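Local coordinates for ABC transporter, substrate binding protein (PDB 3EAF) that probably captures a small solute outside the cell and delivers it to a membrane ABC importer, and binds a magnesium ion, at residues 56-60 and 83-87; 124-129 and 157-162; 178-182 and 205-211; 303-307 and 319-324. One frame throughout, in Å; residues are numbered along the deposited sequence.

Contact 1: 56-60 and 83-87. With GOL (glycerol), chain B.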
loop_
_atom_site.group_PDB
_atom_site.type_symbol
_atom_site.label_atom_id
_atom_site.label_comp_id
_atom_site.label_asym_id
_atom_site.label_seq_id
_atom_site.Cartn_x
_atom_site.Cartn_y
_atom_site.Cartn_z
ATOM N N ASP A 56 -7.131 -16.329 4.413
ATOM C CA ASP A 56 -6.816 -16.069 3.004
ATOM C C ASP A 56 -8.110 -16.011 2.200
ATOM O O ASP A 56 -8.762 -17.034 1.966
ATOM C CB ASP A 56 -5.861 -17.135 2.451
ATOM C CG ASP A 56 -5.697 -17.071 0.932
ATOM O OD1 ASP A 56 -5.811 -15.979 0.325
ATOM O OD2 ASP A 56 -5.431 -18.132 0.333
ATOM N N TYR A 57 -8.480 -14.807 1.775
ATOM C CA TYR A 57 -9.731 -14.620 1.033
ATOM C C TYR A 57 -9.535 -14.558 -0.480
ATOM O O TYR A 57 -10.516 -14.447 -1.235
ATOM C CB TYR A 57 -10.503 -13.402 1.559
ATOM C CG TYR A 57 -10.103 -12.054 0.984
ATOM C CD1 TYR A 57 -11.002 -11.316 0.207
ATOM C CD2 TYR A 57 -8.848 -11.506 1.231
ATOM C CE1 TYR A 57 -10.656 -10.072 -0.315
ATOM C CE2 TYR A 57 -8.485 -10.262 0.713
ATOM C CZ TYR A 57 -9.400 -9.549 -0.056
ATOM O OH TYR A 57 -9.060 -8.317 -0.564
ATOM N N ALA A 58 -8.271 -14.628 -0.912
ATOM C CA ALA A 58 -7.901 -14.673 -2.334
ATOM C C ALA A 58 -8.489 -13.541 -3.204
ATOM O O ALA A 58 -8.799 -13.747 -4.382
ATOM C CB ALA A 58 -8.237 -16.067 -2.933
ATOM N N TYR A 59 -8.639 -12.356 -2.607
ATOM C CA TYR A 59 -9.163 -11.150 -3.280
ATOM C C TYR A 59 -10.637 -11.270 -3.681
ATOM O O TYR A 59 -11.163 -10.422 -4.400
ATOM C CB TYR A 59 -8.303 -10.778 -4.495
ATOM C CG TYR A 59 -8.157 -9.293 -4.742
ATOM C CD1 TYR A 59 -7.507 -8.475 -3.822
ATOM C CD2 TYR A 59 -8.651 -8.708 -5.913
ATOM C CE1 TYR A 59 -7.353 -7.104 -4.054
ATOM C CE2 TYR A 59 -8.507 -7.347 -6.148
ATOM C CZ TYR A 59 -7.860 -6.553 -5.216
ATOM O OH TYR A 59 -7.718 -5.209 -5.463
ATOM N N ASN A 60 -11.286 -12.333 -3.217
ATOM C CA ASN A 60 -12.694 -12.614 -3.508
ATOM C C ASN A 60 -13.604 -11.785 -2.585
ATOM O O ASN A 60 -13.565 -11.954 -1.362
ATOM C CB ASN A 60 -12.946 -14.123 -3.334
ATOM C CG ASN A 60 -14.364 -14.542 -3.691
ATOM O OD1 ASN A 60 -15.334 -13.822 -3.427
ATOM N ND2 ASN A 60 -14.492 -15.736 -4.265
ATOM N N TRP A 83 -6.935 -5.930 3.527
ATOM C CA TRP A 83 -6.280 -6.031 2.229
ATOM C C TRP A 83 -6.916 -5.154 1.122
ATOM O O TRP A 83 -6.585 -3.975 1.007
ATOM C CB TRP A 83 -6.146 -7.510 1.807
ATOM C CG TRP A 83 -5.412 -7.707 0.508
ATOM C CD1 TRP A 83 -5.945 -8.094 -0.694
ATOM C CD2 TRP A 83 -4.010 -7.496 0.276
ATOM N NE1 TRP A 83 -4.958 -8.139 -1.659
ATOM C CE2 TRP A 83 -3.763 -7.782 -1.087
ATOM C CE3 TRP A 83 -2.940 -7.096 1.091
ATOM C CZ2 TRP A 83 -2.487 -7.675 -1.657
ATOM C CZ3 TRP A 83 -1.668 -6.993 0.522
ATOM C CH2 TRP A 83 -1.457 -7.276 -0.841
ATOM N N GLY A 84 -7.823 -5.721 0.332
ATOM C CA GLY A 84 -8.177 -5.150 -0.980
ATOM C C GLY A 84 -9.003 -3.879 -0.960
ATOM O O GLY A 84 -9.811 -3.674 -0.056
ATOM N N THR A 85 -8.801 -3.019 -1.958
ATOM C CA THR A 85 -9.563 -1.760 -2.058
ATOM C C THR A 85 -11.077 -1.983 -2.121
ATOM O O THR A 85 -11.826 -1.353 -1.364
ATOM C CB THR A 85 -9.097 -0.886 -3.255
ATOM O OG1 THR A 85 -7.816 -0.332 -2.959
ATOM C CG2 THR A 85 -10.079 0.267 -3.527
ATOM N N ALA A 86 -11.517 -2.869 -3.017
ATOM C CA ALA A 86 -12.946 -3.148 -3.189
ATOM C C ALA A 86 -13.606 -3.568 -1.877
ATOM O O ALA A 86 -14.575 -2.944 -1.445
ATOM C CB ALA A 86 -13.187 -4.210 -4.285
ATOM N N ASP A 87 -13.075 -4.610 -1.237
ATOM C CA ASP A 87 -13.667 -5.082 0.018
ATOM C C ASP A 87 -13.536 -4.103 1.194
ATOM O O ASP A 87 -14.488 -3.934 1.959
ATOM C CB ASP A 87 -13.222 -6.505 0.396
ATOM C CG ASP A 87 -11.719 -6.701 0.342
ATOM O OD1 ASP A 87 -11.159 -6.850 -0.769
ATOM O OD2 ASP A 87 -11.102 -6.765 1.420
HETATM C C1 GOL B . -4.162 -4.791 -3.304
HETATM O O1 GOL B . -3.488 -4.301 -2.154
HETATM C C2 GOL B . -5.087 -3.704 -3.825
HETATM O O2 GOL B . -6.454 -3.883 -3.520
HETATM C C3 GOL B . -4.671 -2.415 -3.176
HETATM O O3 GOL B . -5.819 -1.689 -2.856
HETATM O O HOH W 1 -10.067 -3.716 -5.682
HETATM O O HOH W 2 -12.512 -7.837 -3.061
#

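Contact 2: 124-129 and 157-162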
loop_
_atom_site.group_PDB
_atom_site.type_symbol
_atom_site.label_atom_id
_atom_site.label_comp_id
_atom_site.label_asym_id
_atom_site.label_seq_id
_atom_site.Cartn_x
_atom_site.Cartn_y
_atom_site.Cartn_z
ATOM N N TYR A 124 -3.613 6.487 -2.377
ATOM C CA TYR A 124 -3.153 6.160 -3.734
ATOM C C TYR A 124 -3.023 7.348 -4.690
ATOM O O TYR A 124 -2.151 7.361 -5.558
ATOM C CB TYR A 124 -4.108 5.156 -4.377
ATOM C CG TYR A 124 -3.939 3.712 -3.958
ATOM C CD1 TYR A 124 -5.054 2.909 -3.750
ATOM C CD2 TYR A 124 -2.669 3.143 -3.795
ATOM C CE1 TYR A 124 -4.926 1.570 -3.384
ATOM C CE2 TYR A 124 -2.527 1.796 -3.424
ATOM C CZ TYR A 124 -3.664 1.022 -3.220
ATOM O OH TYR A 124 -3.552 -0.300 -2.853
ATOM N N SER A 125 -3.914 8.322 -4.554
ATOM C CA SER A 125 -3.946 9.469 -5.463
ATOM C C SER A 125 -2.783 10.431 -5.190
ATOM O O SER A 125 -2.057 10.809 -6.114
ATOM C CB SER A 125 -5.303 10.178 -5.378
ATOM O OG SER A 125 -6.369 9.255 -5.550
ATOM N N THR A 126 -2.603 10.801 -3.919
ATOM C CA THR A 126 -1.457 11.596 -3.462
ATOM C C THR A 126 -0.133 10.923 -3.799
ATOM O O THR A 126 0.812 11.594 -4.223
ATOM C CB THR A 126 -1.516 11.832 -1.941
ATOM O OG1 THR A 126 -2.777 12.426 -1.603
ATOM C CG2 THR A 126 -0.376 12.736 -1.480
ATOM N N GLN A 127 -0.066 9.603 -3.606
ATOM C CA GLN A 127 1.095 8.811 -4.023
ATOM C C GLN A 127 1.346 8.950 -5.529
ATOM O O GLN A 127 2.468 9.252 -5.953
ATOM C CB GLN A 127 0.914 7.328 -3.648
ATOM C CG GLN A 127 1.070 7.033 -2.151
ATOM C CD GLN A 127 1.118 5.545 -1.828
ATOM O OE1 GLN A 127 0.408 5.059 -0.933
ATOM N NE2 GLN A 127 1.966 4.818 -2.536
ATOM N N ALA A 128 0.299 8.724 -6.324
ATOM C CA ALA A 128 0.386 8.793 -7.786
ATOM C C ALA A 128 0.842 10.170 -8.259
ATOM O O ALA A 128 1.736 10.282 -9.094
ATOM C CB ALA A 128 -0.950 8.435 -8.426
ATOM N N CYS A 129 0.233 11.213 -7.708
ATOM C CA CYS A 129 0.546 12.577 -8.126
ATOM C C CYS A 129 1.952 12.987 -7.689
ATOM O O CYS A 129 2.619 13.746 -8.391
ATOM C CB CYS A 129 -0.518 13.552 -7.630
ATOM S SG CYS A 129 -2.145 13.277 -8.399
ATOM N N SER A 157 -8.498 3.427 -8.701
ATOM C CA SER A 157 -8.642 4.345 -7.556
ATOM C C SER A 157 -8.105 5.774 -7.754
ATOM O O SER A 157 -8.841 6.736 -7.496
ATOM C CB SER A 157 -8.102 3.717 -6.257
ATOM O OG SER A 157 -8.348 4.563 -5.142
ATOM N N PRO A 158 -6.834 5.927 -8.183
ATOM C CA PRO A 158 -6.299 7.286 -8.334
ATOM C C PRO A 158 -6.505 7.907 -9.731
ATOM O O PRO A 158 -6.112 9.063 -9.948
ATOM C CB PRO A 158 -4.807 7.076 -8.094
ATOM C CG PRO A 158 -4.540 5.742 -8.698
ATOM C CD PRO A 158 -5.806 4.917 -8.514
ATOM N N ILE A 159 -7.109 7.159 -10.656
ATOM C CA ILE A 159 -7.200 7.589 -12.064
ATOM C C ILE A 159 -7.883 8.955 -12.234
ATOM O O ILE A 159 -7.341 9.849 -12.892
ATOM C CB ILE A 159 -7.836 6.495 -12.977
ATOM C CG1 ILE A 159 -6.950 5.242 -13.028
ATOM C CG2 ILE A 159 -8.108 7.030 -14.392
ATOM C CD1 ILE A 159 -5.526 5.455 -13.606
ATOM N N GLY A 160 -9.042 9.133 -11.609
ATOM C CA GLY A 160 -9.730 10.432 -11.653
ATOM C C GLY A 160 -8.884 11.602 -11.170
ATOM O O GLY A 160 -8.868 12.673 -11.795
ATOM N N ALA A 161 -8.190 11.405 -10.050
ATOM C CA ALA A 161 -7.335 12.442 -9.471
ATOM C C ALA A 161 -6.114 12.728 -10.344
ATOM O O ALA A 161 -5.680 13.879 -10.449
ATOM C CB ALA A 161 -6.907 12.066 -8.046
ATOM N N ILE A 162 -5.565 11.684 -10.964
ATOM C CA ILE A 162 -4.482 11.850 -11.929
ATOM C C ILE A 162 -4.921 12.733 -13.103
ATOM O O ILE A 162 -4.198 13.655 -13.483
ATOM C CB ILE A 162 -3.948 10.502 -12.458
ATOM C CG1 ILE A 162 -3.162 9.760 -11.367
ATOM C CG2 ILE A 162 -3.041 10.723 -13.670
ATOM C CD1 ILE A 162 -2.896 8.297 -11.706
HETATM O O HOH W 3 -7.119 6.688 -4.080
#

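Contact 3: 178-182 and 205-211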
loop_
_atom_site.group_PDB
_atom_site.type_symbol
_atom_site.label_atom_id
_atom_site.label_comp_id
_atom_site.label_asym_id
_atom_site.label_seq_id
_atom_site.Cartn_x
_atom_site.Cartn_y
_atom_site.Cartn_z
ATOM N N ASP A 178 -6.719 -0.450 -21.169
ATOM C CA ASP A 178 -7.321 -1.452 -20.294
ATOM C C ASP A 178 -6.408 -2.668 -20.120
ATOM O O ASP A 178 -6.519 -3.657 -20.851
ATOM C CB ASP A 178 -8.702 -1.860 -20.838
ATOM C CG ASP A 178 -9.596 -2.499 -19.781
ATOM O OD1 ASP A 178 -9.088 -2.975 -18.741
ATOM O OD2 ASP A 178 -10.830 -2.526 -19.995
ATOM N N LEU A 179 -5.506 -2.583 -19.147
ATOM C CA LEU A 179 -4.628 -3.701 -18.824
ATOM C C LEU A 179 -5.245 -4.508 -17.683
ATOM O O LEU A 179 -5.399 -3.987 -16.576
ATOM C CB LEU A 179 -3.227 -3.211 -18.443
ATOM C CG LEU A 179 -2.208 -4.294 -18.071
ATOM C CD1 LEU A 179 -1.709 -5.038 -19.303
ATOM C CD2 LEU A 179 -1.048 -3.670 -17.301
ATOM N N PRO A 180 -5.617 -5.773 -17.954
ATOM C CA PRO A 180 -6.253 -6.590 -16.924
ATOM C C PRO A 180 -5.344 -6.824 -15.719
ATOM O O PRO A 180 -4.122 -6.914 -15.870
ATOM C CB PRO A 180 -6.527 -7.914 -17.646
ATOM C CG PRO A 180 -6.582 -7.540 -19.104
ATOM C CD PRO A 180 -5.495 -6.509 -19.225
ATOM N N LEU A 181 -5.943 -6.922 -14.533
ATOM C CA LEU A 181 -5.200 -7.306 -13.327
ATOM C C LEU A 181 -4.523 -8.669 -13.507
ATOM O O LEU A 181 -3.415 -8.897 -13.004
ATOM C CB LEU A 181 -6.133 -7.328 -12.109
ATOM C CG LEU A 181 -5.545 -7.626 -10.719
ATOM C CD1 LEU A 181 -4.756 -6.423 -10.176
ATOM C CD2 LEU A 181 -6.659 -8.033 -9.751
ATOM N N ARG A 182 -5.191 -9.563 -14.233
ATOM C CA ARG A 182 -4.668 -10.900 -14.518
ATOM C C ARG A 182 -4.095 -10.973 -15.937
ATOM O O ARG A 182 -4.186 -12.006 -16.599
ATOM C CB ARG A 182 -5.767 -11.955 -14.353
ATOM C CG ARG A 182 -6.403 -12.032 -12.976
ATOM C CD ARG A 182 -7.782 -12.688 -13.078
ATOM N NE ARG A 182 -8.520 -12.649 -11.814
ATOM C CZ ARG A 182 -9.266 -11.628 -11.398
ATOM N NH1 ARG A 182 -9.385 -10.525 -12.131
ATOM N NH2 ARG A 182 -9.892 -11.704 -10.233
ATOM N N CYS A 205 1.075 2.801 -14.561
ATOM C CA CYS A 205 0.364 1.533 -14.409
ATOM C C CYS A 205 -0.211 1.367 -12.999
ATOM O O CYS A 205 0.510 1.488 -12.015
ATOM C CB CYS A 205 1.242 0.339 -14.789
ATOM S SG CYS A 205 0.315 -1.217 -14.845
ATOM N N GLY A 206 -1.507 1.070 -12.923
ATOM C CA GLY A 206 -2.212 0.990 -11.646
ATOM C C GLY A 206 -2.442 -0.398 -11.069
ATOM O O GLY A 206 -3.142 -0.533 -10.070
ATOM N N ASN A 207 -1.822 -1.418 -11.668
ATOM C CA ASN A 207 -2.007 -2.813 -11.250
ATOM C C ASN A 207 -0.848 -3.331 -10.378
ATOM O O ASN A 207 0.102 -2.594 -10.096
ATOM C CB ASN A 207 -2.157 -3.727 -12.480
ATOM C CG ASN A 207 -3.376 -3.400 -13.331
ATOM O OD1 ASN A 207 -4.218 -2.576 -12.965
ATOM N ND2 ASN A 207 -3.475 -4.059 -14.481
ATOM N N THR A 208 -0.929 -4.598 -9.967
ATOM C CA THR A 208 0.128 -5.225 -9.169
ATOM C C THR A 208 1.330 -5.602 -10.039
ATOM O O THR A 208 1.252 -5.552 -11.271
ATOM C CB THR A 208 -0.375 -6.475 -8.393
ATOM O OG1 THR A 208 -0.662 -7.533 -9.315
ATOM C CG2 THR A 208 -1.630 -6.150 -7.582
ATOM N N ILE A 209 2.421 -6.002 -9.386
ATOM C CA ILE A 209 3.710 -6.248 -10.039
ATOM C C ILE A 209 3.665 -7.201 -11.242
ATOM O O ILE A 209 4.459 -7.050 -12.165
ATOM C CB ILE A 209 4.807 -6.701 -9.005
ATOM C CG1 ILE A 209 6.204 -6.694 -9.642
ATOM C CG2 ILE A 209 4.449 -8.055 -8.359
ATOM C CD1 ILE A 209 7.361 -6.818 -8.653
ATOM N N SER A 210 2.750 -8.171 -11.233
ATOM C CA SER A 210 2.666 -9.163 -12.312
ATOM C C SER A 210 2.375 -8.526 -13.666
ATOM O O SER A 210 3.119 -8.729 -14.618
ATOM C CB SER A 210 1.619 -10.238 -11.993
ATOM O OG SER A 210 2.006 -10.963 -10.839
ATOM N N SER A 211 1.298 -7.759 -13.757
ATOM C CA SER A 211 0.966 -7.106 -15.022
ATOM C C SER A 211 1.841 -5.882 -15.309
ATOM O O SER A 211 2.172 -5.630 -16.466
ATOM C CB SER A 211 -0.524 -6.760 -15.099
ATOM O OG SER A 211 -0.912 -5.919 -14.037
HETATM O O HOH W 4 -1.547 -7.369 -11.880
#

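Contact 4: 303-307 and 319-324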
loop_
_atom_site.group_PDB
_atom_site.type_symbol
_atom_site.label_atom_id
_atom_site.label_comp_id
_atom_site.label_asym_id
_atom_site.label_seq_id
_atom_site.Cartn_x
_atom_site.Cartn_y
_atom_site.Cartn_z
ATOM N N ALA A 303 -1.036 2.065 18.708
ATOM C CA ALA A 303 -2.360 2.467 19.203
ATOM C C ALA A 303 -2.648 1.853 20.583
ATOM O O ALA A 303 -3.068 2.552 21.496
ATOM C CB ALA A 303 -3.454 2.085 18.205
ATOM N N ILE A 304 -2.404 0.551 20.721
ATOM C CA ILE A 304 -2.582 -0.165 21.993
ATOM C C ILE A 304 -1.703 0.409 23.111
ATOM O O ILE A 304 -2.156 0.566 24.247
ATOM C CB ILE A 304 -2.317 -1.689 21.839
ATOM C CG1 ILE A 304 -3.316 -2.301 20.854
ATOM C CG2 ILE A 304 -2.383 -2.400 23.208
ATOM C CD1 ILE A 304 -2.907 -3.646 20.328
ATOM N N GLU A 305 -0.457 0.727 22.776
ATOM C CA GLU A 305 0.476 1.339 23.724
ATOM C C GLU A 305 0.059 2.749 24.145
ATOM O O GLU A 305 0.606 3.297 25.104
ATOM C CB GLU A 305 1.891 1.360 23.146
ATOM C CG GLU A 305 2.512 -0.012 22.995
ATOM C CD GLU A 305 3.807 -0.005 22.207
ATOM O OE1 GLU A 305 4.030 0.925 21.390
ATOM O OE2 GLU A 305 4.603 -0.952 22.391
ATOM N N SER A 306 -0.914 3.317 23.426
ATOM C CA SER A 306 -1.421 4.671 23.657
ATOM C C SER A 306 -2.722 4.713 24.462
ATOM O O SER A 306 -3.219 5.802 24.769
ATOM C CB SER A 306 -1.645 5.387 22.319
ATOM O OG SER A 306 -0.457 5.420 21.550
ATOM N N VAL A 307 -3.284 3.546 24.783
ATOM C CA VAL A 307 -4.528 3.487 25.562
ATOM C C VAL A 307 -4.333 2.854 26.942
ATOM O O VAL A 307 -3.351 2.144 27.181
ATOM C CB VAL A 307 -5.689 2.768 24.805
ATOM C CG1 VAL A 307 -5.987 3.465 23.491
ATOM C CG2 VAL A 307 -5.394 1.290 24.576
ATOM N N ALA A 319 -11.555 2.768 21.298
ATOM C CA ALA A 319 -10.396 3.267 22.039
ATOM C C ALA A 319 -9.184 3.327 21.111
ATOM O O ALA A 319 -8.396 4.270 21.165
ATOM C CB ALA A 319 -10.107 2.386 23.251
ATOM N N LEU A 320 -9.054 2.321 20.247
ATOM C CA LEU A 320 -7.959 2.257 19.273
ATOM C C LEU A 320 -8.070 3.343 18.203
ATOM O O LEU A 320 -7.067 3.982 17.870
ATOM C CB LEU A 320 -7.887 0.868 18.620
ATOM C CG LEU A 320 -7.465 -0.302 19.521
ATOM C CD1 LEU A 320 -7.618 -1.622 18.790
ATOM C CD2 LEU A 320 -6.035 -0.135 20.030
ATOM N N LYS A 321 -9.282 3.551 17.678
ATOM C CA LYS A 321 -9.532 4.625 16.696
ATOM C C LYS A 321 -9.140 5.996 17.236
ATOM O O LYS A 321 -8.479 6.778 16.554
ATOM C CB LYS A 321 -11.002 4.670 16.251
ATOM C CG LYS A 321 -11.472 6.103 15.872
ATOM C CD LYS A 321 -12.778 6.118 15.139
ATOM C CE LYS A 321 -13.683 7.263 15.592
ATOM N NZ LYS A 321 -13.141 8.634 15.401
ATOM N N GLU A 322 -9.565 6.281 18.461
ATOM C CA GLU A 322 -9.347 7.585 19.062
ATOM C C GLU A 322 -7.867 7.836 19.358
ATOM O O GLU A 322 -7.378 8.957 19.188
ATOM C CB GLU A 322 -10.235 7.750 20.300
ATOM C CG GLU A 322 -11.729 7.818 19.934
ATOM C CD GLU A 322 -12.651 8.065 21.112
ATOM O OE1 GLU A 322 -12.167 8.178 22.264
ATOM O OE2 GLU A 322 -13.884 8.141 20.886
ATOM N N ALA A 323 -7.163 6.783 19.775
ATOM C CA ALA A 323 -5.720 6.831 19.977
ATOM C C ALA A 323 -4.975 7.115 18.675
ATOM O O ALA A 323 -4.004 7.863 18.670
ATOM C CB ALA A 323 -5.222 5.525 20.599
ATOM N N LEU A 324 -5.423 6.511 17.573
ATOM C CA LEU A 324 -4.796 6.748 16.271
ATOM C C LEU A 324 -5.000 8.195 15.794
ATOM O O LEU A 324 -4.181 8.732 15.051
ATOM C CB LEU A 324 -5.302 5.742 15.227
ATOM C CG LEU A 324 -4.800 4.297 15.373
ATOM C CD1 LEU A 324 -5.702 3.311 14.612
ATOM C CD2 LEU A 324 -3.341 4.162 14.932
#

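Contact 1: 56-60 and 83-87
In the Rossmann-like N-terminal lobe of this type I periplasmic-binding-protein fold, two loops at the C-terminal ends of parallel strands 47-56 and 79-82 meet, with Tyr57 and Tyr59 reaching across to 83-87. The backbones stay apart, Tyr59 CA to Gly84 CA being 6.5 Å, so the rings bridge the gap. Trp83 comes first. Both tyrosine rings lie rim to rim with its five-membered ring, at centroid separations of 5.8 Å for Tyr57 and 5.5 Å for Tyr59 and planes at 73° and 77°; its NE1 is hydrogen-bonded to Thr17 OG1. Gly84, the N-cap residue of helix 85-98, sits so close that an ideal CB would clash with Tyr57 OH and Tyr59 CE1, and its N gives a weak hydrogen bond to Tyr57 OH (3.0 Å). Thr85 N donates 2.9 Å to O2 of a glycerol, which Tyr59 OH also meets at 2.7 Å; this molecule, probably from the crystallisation liquor, may mark a pocket beside the interlobe cleft. Ala86 N donates to water 1 (3.1 Å), itself 2.8 Å from Tyr59 OH. Asp87, in the helix's first turn, accepts a hydrogen bond from Tyr57, OH to OD1 being 2.6 Å, while water 2 donates to Asp87 OD1 (2.8 Å) and Tyr59 O (3.2 Å).

Contact 2: 124-129 and 157-162
Small side chains let the start of helix 124-139 approach the start of helix 159-165 closely: Ser125 CA lies 4.3 Å from Pro158 CA, and the separation widens to 6.3 Å between the CA atoms of Cys129 and Ile162. Ser125 adopts the m rotamer, which sets its OG 3.4 Å from Pro158 CA, while its CB meets Ala161 CB at 3.6 Å. That hydroxyl is hydrogen-bonded to Thr381 of helix 377-382 and also to water 3 (3.1 Å), whose other partner is Ser157 OG at 2.7 Å; the t rotamer of Ser157 swings OG toward this water. The two helices lie together against one side of the sheet of the Rossmann-like C-terminal lobe of the periplasmic-binding-protein fold, where Trp204 of strand 202-205 touches Ala128, Pro158 and Ile162. With chi1 m and chi2 t, Ile162 extends so that CD1 reaches Ala128 CB at 3.8 Å, although its CA-to-CB bond points sideways. Pro158 points its CA-to-CB bond toward the other helix, with CB 3.7 Å from Tyr124 O and 4.1 Å from Ala128 CB. Tyr124, chi1 m, turns the rim of its ring to Ser157, CD1 to OG being 3.9 Å. Cys129, also m, brings SG to 4.1 Å from Ala161 O.

Contact 3: 178-182 and 205-211
This contact belongs to the Rossmann-like C-terminal lobe of a type I periplasmic-binding-protein fold, where the loop following edge strand 171-178 folds over the turn between strand 202-205 and helix 209-222. Both are connections at the C-terminal ends of parallel strands, and the closest CA pair, Leu181 and Asn207, is 5.9 Å apart. The direct hydrogen bond between the segments runs from Asn207 ND2 to Leu179 O (2.8 Å, angle 161°). The m rotamer of Asn207 aims its amide across the gap, and the same ND2 also donates to Ser211 OG within its own segment (3.2 Å, angle 146°). The other end of the amide, OD1, is held by Ser155 and by the backbone N of Asp149, so this one side chain ties three connections together. Thr208 OG1 is hydrogen-bonded to Asp19 OD2 of helix 18-38 in the other lobe, which places the contact beside the interlobe cleft. Apolar packing flanks the polar centre. Leu179 CD2 rests 3.7 Å from Cys205 SG and 3.8 Å from Ser211 CB, while Leu181 CD1 meets Thr208 CG2 at 4.1 Å. Solvent adds a further link. Water 4 donates to Leu181 O and to Thr208 OG1, each at 2.7 Å, and lies 2.7 Å from Ser211 OG.

Contact 4: 303-307 and 319-324
Two alanines let the backbones come close: Ala303, near the end of helix 288-304, and Ala323, on helix 317-326, have CA atoms 5.6 Å apart, and Ala323 CB rests 3.8 Å from Ala303 O. Larger side chains fill the hollows around them. Leu320 points its CA-to-CB bond sideways, but its end bends inward, so that CD2 lies 3.9 Å from Ala303 CB and 3.6 Å from Ile304 CG1. Leu324 does likewise, its CG coming 3.8 Å from Ala303 CB. The methyl of Ala303 is thus a small bump seated between two leucines one helical turn apart. In return, Val307, at the end of a type I turn from Ile304, sends CG1 into the dip between Ala319 and Ala323, 3.4 Å from Ala319 O and 3.6 Å from Ala323 CB. Ser306 CB closes the rim at 4.0 Å from Ala323 CB, its OG hydrogen-bonded back to Lys302 O. This packing of two helices in the N-terminal lobe lies near the magnesium site of Glu325, Asp340 and Tyr341; the Leu324 side chain is about 4 Å from that of Tyr341. Because every side-chain pairing across the segments is made through carbon atoms, cohesion here depends on close fit and burial rather than on directional bonds.

In the fold
Along the chain the four contacts follow in series, each closing before the next opens. Contacts 1 and 4 belong to the N-terminal lobe with its six-stranded sheet, contacts 2 and 3 to the C-terminal lobe with its seven-stranded sheet. Contact 1 faces the other lobe and touches both of its contacts: Thr85 OG1 is 3.5 Å from Tyr124 CE1, and Tyr59 CE2 is 4.1 Å from Leu181 CD2. Contacts 2 and 3 have centres about 16 Å apart without touching. Contact 4 stands remote, its centre about 26 Å from that of contact 1 and about 36 Å from that of contact 3. Contacts 1, 2 and 3 thus border the junction of the two lobes, where this family usually binds its solute, while contact 4 lies near the magnesium site.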